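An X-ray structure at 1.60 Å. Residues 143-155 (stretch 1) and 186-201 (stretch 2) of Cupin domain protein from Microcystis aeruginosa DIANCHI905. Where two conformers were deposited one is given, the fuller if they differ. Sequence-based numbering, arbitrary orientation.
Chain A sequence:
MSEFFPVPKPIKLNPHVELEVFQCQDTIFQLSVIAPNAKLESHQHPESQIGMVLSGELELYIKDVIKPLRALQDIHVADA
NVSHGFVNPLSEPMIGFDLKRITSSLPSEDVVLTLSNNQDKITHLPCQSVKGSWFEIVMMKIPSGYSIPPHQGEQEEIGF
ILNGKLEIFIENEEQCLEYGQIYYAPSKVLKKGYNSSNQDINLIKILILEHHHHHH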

ATOM      1  N   PRO A 143     -10.481   9.922  12.718  1.00 24.87           N
ATOM      2  CA  PRO A 143     -11.762   9.942  13.441  1.00 28.99           C
ATOM      3  C   PRO A 143     -12.901  10.626  12.681  1.00 25.50           C
ATOM      4  O   PRO A 143     -12.656  11.494  11.851  1.00 25.87           O
ATOM      5  CB  PRO A 143     -11.432  10.733  14.712  1.00 32.34           C
ATOM      6  CG  PRO A 143      -9.955  10.611  14.872  1.00 33.73           C
ATOM      7  CD  PRO A 143      -9.413  10.595  13.476  1.00 29.89           C
ATOM      8  N   SER A 144     -14.135  10.231  12.968  1.00 26.93           N
ATOM      9  CA  SER A 144     -15.309  10.918  12.434  1.00 27.16           C
ATOM     10  C   SER A 144     -15.188  12.415  12.664  1.00 24.87           C
ATOM     11  O   SER A 144     -14.900  12.849  13.776  1.00 27.99           O
ATOM     12  CB  SER A 144     -16.586  10.425  13.111  1.00 29.25           C
ATOM     13  OG  SER A 144     -17.686  11.210  12.700  1.00 34.51           O
ATOM     14  N   GLY A 145     -15.387  13.198  11.610  1.00 24.79           N
ATOM     15  CA  GLY A 145     -15.319  14.658  11.713  1.00 24.83           C
ATOM     16  C   GLY A 145     -13.938  15.276  11.573  1.00 24.00           C
ATOM     17  O   GLY A 145     -13.820  16.496  11.433  1.00 24.20           O
ATOM     18  N   TYR A 146     -12.891  14.454  11.587  1.00 24.67           N
ATOM     19  CA  TYR A 146     -11.528  14.976  11.589  1.00 26.69           C
ATOM     20  C   TYR A 146     -11.141  15.571  10.236  1.00 25.55           C
ATOM     21  O   TYR A 146     -11.454  15.008   9.189  1.00 25.47           O
ATOM     22  CB  TYR A 146     -10.541  13.884  11.996  1.00 27.28           C
ATOM     23  CG  TYR A 146      -9.142  14.400  12.168  1.00 29.75           C
ATOM     24  CD1 TYR A 146      -8.736  14.949  13.372  1.00 34.37           C
ATOM     25  CD2 TYR A 146      -8.227  14.358  11.114  1.00 33.32           C
ATOM     26  CE1 TYR A 146      -7.452  15.434  13.538  1.00 36.43           C
ATOM     27  CE2 TYR A 146      -6.949  14.841  11.267  1.00 38.40           C
ATOM     28  CZ  TYR A 146      -6.567  15.385  12.484  1.00 40.65           C
ATOM     29  OH  TYR A 146      -5.302  15.871  12.652  1.00 51.84           O
ATOM     30  N   SER A 147     -10.457  16.710  10.277  1.00 26.38           N
ATOM     31  CA  SER A 147      -9.918  17.363   9.087  1.00 33.01           C
ATOM     32  C   SER A 147      -8.410  17.157   9.038  1.00 31.81           C
ATOM     33  O   SER A 147      -7.706  17.626   9.922  1.00 32.74           O
ATOM     34  CB  SER A 147     -10.214  18.866   9.115  1.00 37.94           C
ATOM     35  OG  SER A 147     -11.513  19.151   8.635  1.00 43.52           O
ATOM     36  N   ILE A 148      -7.929  16.471   7.999  1.00 28.26           N
ATOM     37  CA  ILE A 148      -6.497  16.279   7.785  1.00 27.95           C
ATOM     38  C   ILE A 148      -5.969  17.608   7.280  1.00 28.22           C
ATOM     39  O   ILE A 148      -6.372  18.044   6.205  1.00 27.88           O
ATOM     40  CB  ILE A 148      -6.204  15.173   6.738  1.00 31.25           C
ATOM     41  CG1 ILE A 148      -6.835  13.841   7.169  1.00 34.37           C
ATOM     42  CG2 ILE A 148      -4.701  15.016   6.543  1.00 35.01           C
ATOM     43  CD1 ILE A 148      -6.915  12.810   6.064  1.00 33.60           C
ATOM     44  N   PRO A 149      -5.082  18.265   8.053  1.00 27.76           N
ATOM     45  CA  PRO A 149      -4.699  19.629   7.676  1.00 25.78           C
ATOM     46  C   PRO A 149      -3.895  19.711   6.375  1.00 23.21           C
ATOM     47  O   PRO A 149      -3.234  18.736   5.980  1.00 25.20           O
ATOM     48  CB  PRO A 149      -3.870  20.130   8.868  1.00 30.47           C
ATOM     49  CG  PRO A 149      -3.503  18.939   9.663  1.00 36.09           C
ATOM     50  CD  PRO A 149      -4.413  17.803   9.285  1.00 29.89           C
ATOM     51  N   PRO A 150      -3.963  20.869   5.703  1.00 25.61           N
ATOM     52  CA  PRO A 150      -3.192  21.084   4.488  1.00 25.74           C
ATOM     53  C   PRO A 150      -1.717  20.791   4.728  1.00 21.80           C
ATOM     54  O   PRO A 150      -1.169  21.200   5.756  1.00 22.56           O
ATOM     55  CB  PRO A 150      -3.397  22.571   4.184  1.00 29.71           C
ATOM     56  CG  PRO A 150      -4.624  22.963   4.907  1.00 34.94           C
ATOM     57  CD  PRO A 150      -4.778  22.045   6.070  1.00 30.17           C
ATOM     58  N   HIS A 151      -1.099  20.077   3.795  1.00 22.95           N
ATOM     59  CA  HIS A 151       0.323  19.768   3.887  1.00 27.65           C
ATOM     60  C   HIS A 151       0.904  19.583   2.508  1.00 23.43           C
ATOM     61  O   HIS A 151       0.279  18.949   1.654  1.00 24.90           O
ATOM     62  CB  HIS A 151       0.549  18.490   4.694  1.00 33.16           C
ATOM     63  CG  HIS A 151       1.994  18.178   4.937  1.00 41.19           C
ATOM     64  ND1 HIS A 151       2.617  17.066   4.410  1.00 43.73           N
ATOM     65  CD2 HIS A 151       2.943  18.839   5.644  1.00 43.45           C
ATOM     66  CE1 HIS A 151       3.882  17.050   4.789  1.00 51.40           C
ATOM     67  NE2 HIS A 151       4.105  18.114   5.539  1.00 52.10           N
ATOM     68  N   GLN A 152       2.112  20.116   2.316  1.00 29.65           N
ATOM     69  CA  GLN A 152       2.914  19.874   1.127  1.00 31.17           C
ATOM     70  C   GLN A 152       4.089  19.007   1.552  1.00 33.51           C
ATOM     71  O   GLN A 152       4.932  19.444   2.318  1.00 38.51           O
ATOM     72  CB  GLN A 152       3.431  21.183   0.533  1.00 34.39           C
ATOM     73  CG  GLN A 152       2.367  22.207   0.191  1.00 36.72           C
ATOM     74  CD  GLN A 152       2.961  23.499  -0.346  1.00 46.34           C
ATOM     75  OE1 GLN A 152       4.013  23.491  -0.992  0.70 46.97           O
ATOM     76  NE2 GLN A 152       2.288  24.620  -0.081  1.00 52.00           N
ATOM     77  N   GLY A 153       4.136  17.769   1.068  1.00 40.16           N
ATOM     78  CA  GLY A 153       5.210  16.845   1.428  1.00 41.14           C
ATOM     79  C   GLY A 153       6.349  16.885   0.429  1.00 38.30           C
ATOM     80  O   GLY A 153       6.135  17.150  -0.748  1.00 44.31           O
ATOM     81  N   GLU A 154       7.565  16.631   0.901  1.00 43.48           N
ATOM     82  CA  GLU A 154       8.711  16.494   0.010  1.00 45.65           C
ATOM     83  C   GLU A 154       8.698  15.141  -0.711  1.00 43.04           C
ATOM     84  O   GLU A 154       9.337  14.978  -1.751  1.00 53.32           O
ATOM     85  N   GLN A 155       7.929  14.195  -0.176  1.00 33.58           N
ATOM     86  CA  GLN A 155       7.947  12.816  -0.650  0.50 29.28           C
ATOM     87  C   GLN A 155       6.641  12.502  -1.374  1.00 28.99           C
ATOM     88  O   GLN A 155       5.599  13.019  -1.015  1.00 30.21           O
ATOM     89  CB  GLN A 155       8.152  11.861   0.534  0.50 29.37           C
ATOM     90  CG  GLN A 155       8.671  12.536   1.806  0.50 27.37           C
ATOM     91  CD  GLN A 155       9.902  11.882   2.366  0.30 27.38           C
ATOM     92  OE1 GLN A 155      10.873  12.554   2.717  0.25 32.35           O
ATOM     93  NE2 GLN A 155       9.882  10.569   2.438  0.50 30.66           N
TER
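Stretch 2 186-201: PSKVLKKGYNSSNQDI

Stretch 2 runs back along stretch 1 as an antiparallel partner: its strand 190-194 meets strand 147-152 at 162° between N-to-C directions, with the axes 4.5 Å apart at their closest. Backbone pairing sets the register, and three residues, Ser144, Lys191 and Leu190, cover much surface around it.

Lys191 anchors the middle. Its N donates to His151 O and its O accepts from His151 N, both at 2.9 Å. The Ile148–Gly193 pair repeats the pattern, Ile148 N to Gly193 O at 2.8 Å and Gly193 N to Ile148 O at 3.2 Å. Between these pairs the register slips by one residue, a beta bulge, where Pro149 and Pro150 lack amide hydrogens to give; a water bridges Pro149 O and Lys191 O instead, at 2.9 and 3.0 Å. The lysine side chain, chi1 p, shares a face with His151 and brings NZ to 3.3 Å from ND1 of His151, near the ring plane but too poorly angled for a hydrogen bond. Gly193 obeys a packing rule: a CB there would clash with Ile148 CD1.

Leu190, chi1 t and chi2 p, turns its end closer to stretch 1, placing CD1 3.7 Å from Pro150 CB. Beyond it, a type II turn from Pro186 to Val189 presents Lys188 N to Gly153 O at 2.7 Å, while Ser187 OG donates to Glu154 O at 2.8 Å.

At the other end, Asn195 N donates to Tyr146 O at 2.9 Å. Stretch 1 then makes its own type II turn, Pro143 to Tyr146, with Gly145 at a positive phi suited to glycine; its N reaches Asn195 O at 2.8 Å. Ser144, the second residue of that turn at phi/psi -50/129, is held twice: N to Asp200 OD1 at 3.0 Å and OG to Ser197 O at 2.7 Å.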

ATOM      1  N   PRO A 186       2.036  13.658  -5.840  1.00 26.40           N
ATOM      2  CA  PRO A 186       3.444  13.829  -6.168  1.00 29.03           C
ATOM      3  C   PRO A 186       4.144  14.739  -5.178  1.00 28.27           C
ATOM      4  O   PRO A 186       3.486  15.443  -4.399  1.00 27.31           O
ATOM      5  CB  PRO A 186       3.416  14.497  -7.550  1.00 32.31           C
ATOM      6  CG  PRO A 186       2.085  14.190  -8.107  1.00 30.30           C
ATOM      7  CD  PRO A 186       1.156  14.084  -6.940  1.00 27.33           C
ATOM      8  N   SER A 187       5.471  14.734  -5.223  1.00 30.43           N
ATOM      9  CA  SER A 187       6.263  15.629  -4.387  1.00 30.12           C
ATOM     10  C   SER A 187       5.769  17.068  -4.510  1.00 32.24           C
ATOM     11  O   SER A 187       5.504  17.558  -5.611  1.00 33.17           O
ATOM     12  CB  SER A 187       7.743  15.554  -4.760  1.00 37.91           C
ATOM     13  OG  SER A 187       8.312  14.350  -4.278  1.00 45.74           O
ATOM     14  N   LYS A 188       5.602  17.707  -3.354  1.00 33.87           N
ATOM     15  CA  LYS A 188       5.333  19.152  -3.243  1.00 34.61           C
ATOM     16  C   LYS A 188       3.898  19.609  -3.527  1.00 32.42           C
ATOM     17  O   LYS A 188       3.612  20.794  -3.410  1.00 41.48           O
ATOM     18  CB  LYS A 188       6.332  19.979  -4.083  0.50 27.32           C
ATOM     19  CG  LYS A 188       7.766  19.882  -3.595  0.50 25.98           C
ATOM     20  CD  LYS A 188       8.715  20.625  -4.520  0.50 26.69           C
ATOM     21  CE  LYS A 188       9.930  21.160  -3.779  0.50 26.90           C
ATOM     22  NZ  LYS A 188      10.311  20.334  -2.601  0.50 28.17           N
ATOM     23  N   VAL A 189       2.988  18.692  -3.864  1.00 29.70           N
ATOM     24  CA  VAL A 189       1.589  19.038  -4.084  0.50 27.35           C
ATOM     25  C   VAL A 189       0.903  19.287  -2.727  1.00 27.18           C
ATOM     26  O   VAL A 189       1.251  18.658  -1.735  1.00 29.37           O
ATOM     27  CB  VAL A 189       0.895  17.910  -4.882  0.50 28.71           C
ATOM     28  CG1 VAL A 189      -0.611  18.079  -4.921  0.50 29.16           C
ATOM     29  CG2 VAL A 189       1.455  17.859  -6.297  0.50 33.22           C
ATOM     30  N   LEU A 190      -0.059  20.198  -2.695  1.00 26.29           N
ATOM     31  CA  LEU A 190      -0.837  20.460  -1.482  1.00 26.33           C
ATOM     32  C   LEU A 190      -1.910  19.392  -1.357  1.00 27.72           C
ATOM     33  O   LEU A 190      -2.677  19.175  -2.291  1.00 29.25           O
ATOM     34  CB  LEU A 190      -1.503  21.836  -1.555  1.00 29.48           C
ATOM     35  CG  LEU A 190      -2.397  22.270  -0.380  1.00 34.39           C
ATOM     36  CD1 LEU A 190      -1.609  22.248   0.921  1.00 36.06           C
ATOM     37  CD2 LEU A 190      -2.988  23.649  -0.639  1.00 37.35           C
ATOM     38  N   LYS A 191      -1.975  18.736  -0.208  1.00 21.52           N
ATOM     39  CA  LYS A 191      -3.041  17.783   0.058  1.00 26.09           C
ATOM     40  C   LYS A 191      -3.722  18.080   1.375  1.00 24.26           C
ATOM     41  O   LYS A 191      -3.105  18.556   2.326  1.00 25.65           O
ATOM     42  CB  LYS A 191      -2.531  16.341   0.018  1.00 34.47           C
ATOM     43  CG  LYS A 191      -1.361  16.050   0.924  1.00 40.81           C
ATOM     44  CD  LYS A 191      -0.671  14.745   0.542  1.00 44.34           C
ATOM     45  CE  LYS A 191       0.836  14.910   0.588  1.00 50.50           C
ATOM     46  NZ  LYS A 191       1.337  15.397   1.904  1.00 47.34           N
ATOM     47  N   LYS A 192      -5.019  17.822   1.396  1.00 23.66           N
ATOM     48  CA  LYS A 192      -5.806  17.919   2.606  1.00 24.24           C
ATOM     49  C   LYS A 192      -6.947  16.940   2.495  1.00 25.36           C
ATOM     50  O   LYS A 192      -7.172  16.355   1.439  1.00 24.81           O
ATOM     51  CB  LYS A 192      -6.293  19.349   2.846  1.00 30.20           C
ATOM     52  CG  LYS A 192      -7.035  19.998   1.700  1.00 35.30           C
ATOM     53  CD  LYS A 192      -7.358  21.457   2.002  1.00 41.91           C
ATOM     54  CE  LYS A 192      -8.097  22.113   0.845  1.00 45.72           C
ATOM     55  N   GLY A 193      -7.641  16.723   3.598  1.00 25.54           N
ATOM     56  CA  GLY A 193      -8.688  15.722   3.619  1.00 26.62           C
ATOM     57  C   GLY A 193      -9.668  15.969   4.733  1.00 24.90           C
ATOM     58  O   GLY A 193      -9.409  16.750   5.646  1.00 27.04           O
ATOM     59  N   TYR A 194     -10.807  15.304   4.658  1.00 23.51           N
ATOM     60  CA  TYR A 194     -11.847  15.518   5.644  1.00 24.09           C
ATOM     61  C   TYR A 194     -12.737  14.287   5.720  1.00 23.65           C
ATOM     62  O   TYR A 194     -13.284  13.841   4.702  1.00 26.48           O
ATOM     63  CB  TYR A 194     -12.632  16.782   5.265  1.00 27.41           C
ATOM     64  CG  TYR A 194     -13.925  17.022   6.007  1.00 25.25           C
ATOM     65  CD1 TYR A 194     -14.048  16.744   7.372  1.00 28.98           C
ATOM     66  CD2 TYR A 194     -15.010  17.600   5.357  1.00 26.57           C
ATOM     67  CE1 TYR A 194     -15.236  16.978   8.045  1.00 26.46           C
ATOM     68  CE2 TYR A 194     -16.197  17.852   6.023  1.00 31.94           C
ATOM     69  CZ  TYR A 194     -16.306  17.539   7.367  1.00 28.23           C
ATOM     70  OH  TYR A 194     -17.487  17.798   8.021  1.00 31.09           O
ATOM     71  N   ASN A 195     -12.836  13.726   6.923  1.00 23.07           N
ATOM     72  CA  ASN A 195     -13.761  12.645   7.196  1.00 22.18           C
ATOM     73  C   ASN A 195     -15.105  13.217   7.621  1.00 24.60           C
ATOM     74  O   ASN A 195     -15.326  13.502   8.802  1.00 23.95           O
ATOM     75  CB  ASN A 195     -13.217  11.705   8.270  1.00 23.70           C
ATOM     76  CG  ASN A 195     -14.150  10.530   8.539  1.00 24.92           C
ATOM     77  OD1 ASN A 195     -15.198  10.395   7.902  1.00 26.72           O
ATOM     78  ND2 ASN A 195     -13.776   9.678   9.479  1.00 24.51           N
ATOM     79  N   SER A 196     -15.992  13.389   6.647  1.00 25.01           N
ATOM     80  CA  SER A 196     -17.333  13.919   6.902  1.00 27.35           C
ATOM     81  C   SER A 196     -18.337  12.815   7.251  1.00 25.82           C
ATOM     82  O   SER A 196     -19.528  13.081   7.356  1.00 31.03           O
ATOM     83  CB  SER A 196     -17.833  14.685   5.678  1.00 29.47           C
ATOM     84  OG  SER A 196     -17.779  13.865   4.532  1.00 35.43           O
ATOM     85  N   SER A 197     -17.864  11.577   7.398  1.00 30.06           N
ATOM     86  CA  SER A 197     -18.733  10.450   7.758  1.00 33.20           C
ATOM     87  C   SER A 197     -18.861  10.312   9.275  1.00 31.53           C
ATOM     88  O   SER A 197     -18.112  10.942  10.023  1.00 35.50           O
ATOM     89  CB  SER A 197     -18.191   9.148   7.161  1.00 33.87           C
ATOM     90  OG  SER A 197     -17.169   8.595   7.971  1.00 36.30           O
ATOM     91  N   ASN A 198     -19.805   9.481   9.724  1.00 37.95           N
ATOM     92  CA  ASN A 198     -20.001   9.239  11.164  1.00 36.43           C
ATOM     93  C   ASN A 198     -19.204   8.036  11.703  1.00 40.59           C
ATOM     94  O   ASN A 198     -19.449   7.567  12.820  1.00 43.95           O
ATOM     95  CB  ASN A 198     -21.500   9.096  11.496  1.00 40.53           C
ATOM     96  CG  ASN A 198     -22.191  10.438  11.646  1.00 44.58           C
ATOM     97  OD1 ASN A 198     -22.037  11.122  12.664  1.00 56.73           O
ATOM     98  ND2 ASN A 198     -22.954  10.824  10.634  1.00 43.48           N
ATOM     99  N   GLN A 199     -18.247   7.540  10.924  1.00 36.91           N
ATOM    100  CA  GLN A 199     -17.386   6.462  11.406  1.00 35.60           C
ATOM    101  C   GLN A 199     -15.918   6.805  11.268  1.00 28.69           C
ATOM    102  O   GLN A 199     -15.531   7.664  10.474  1.00 29.33           O
ATOM    103  CB  GLN A 199     -17.699   5.130  10.709  1.00 38.32           C
ATOM    104  CG  GLN A 199     -17.309   5.019   9.242  1.00 37.04           C
ATOM    105  CD  GLN A 199     -17.938   3.802   8.576  1.00 42.91           C
ATOM    106  OE1 GLN A 199     -17.237   2.895   8.109  1.00 48.90           O
ATOM    107  N   ASP A 200     -15.113   6.123  12.071  1.00 29.26           N
ATOM    108  CA  ASP A 200     -13.673   6.264  12.016  1.00 29.19           C
ATOM    109  C   ASP A 200     -13.187   5.470  10.812  1.00 29.13           C
ATOM    110  O   ASP A 200     -13.624   4.337  10.595  1.00 33.57           O
ATOM    111  CB  ASP A 200     -13.057   5.765  13.321  1.00 35.22           C
ATOM    112  CG  ASP A 200     -13.665   6.451  14.544  1.00 42.07           C
ATOM    113  OD1 ASP A 200     -14.022   7.643  14.432  1.00 43.14           O
ATOM    114  OD2 ASP A 200     -13.813   5.795  15.597  1.00 45.11           O
ATOM    115  N   ILE A 201     -12.324   6.095  10.015  1.00 24.91           N
ATOM    116  CA  ILE A 201     -11.873   5.542   8.742  1.00 23.32           C
ATOM    117  C   ILE A 201     -10.432   5.061   8.871  1.00 24.76           C
ATOM    118  O   ILE A 201      -9.569   5.791   9.344  1.00 26.62           O
ATOM    119  CB  ILE A 201     -11.993   6.593   7.615  1.00 26.17           C
ATOM    120  CG1 ILE A 201     -13.480   6.846   7.316  1.00 28.72           C
ATOM    121  CG2 ILE A 201     -11.248   6.144   6.360  1.00 28.04           C
ATOM    122  CD1 ILE A 201     -13.729   7.904   6.273  1.00 27.44           C
TER
HETATM  123  O   HOH W   1     -19.764  11.785  14.441  1.00 46.74           O
HETATM  124  O   HOH W   2      -2.413  16.478   4.347  1.00 45.70           O
HETATM  125  O   HOH W   3       2.801  16.769  -0.826  1.00 45.19           O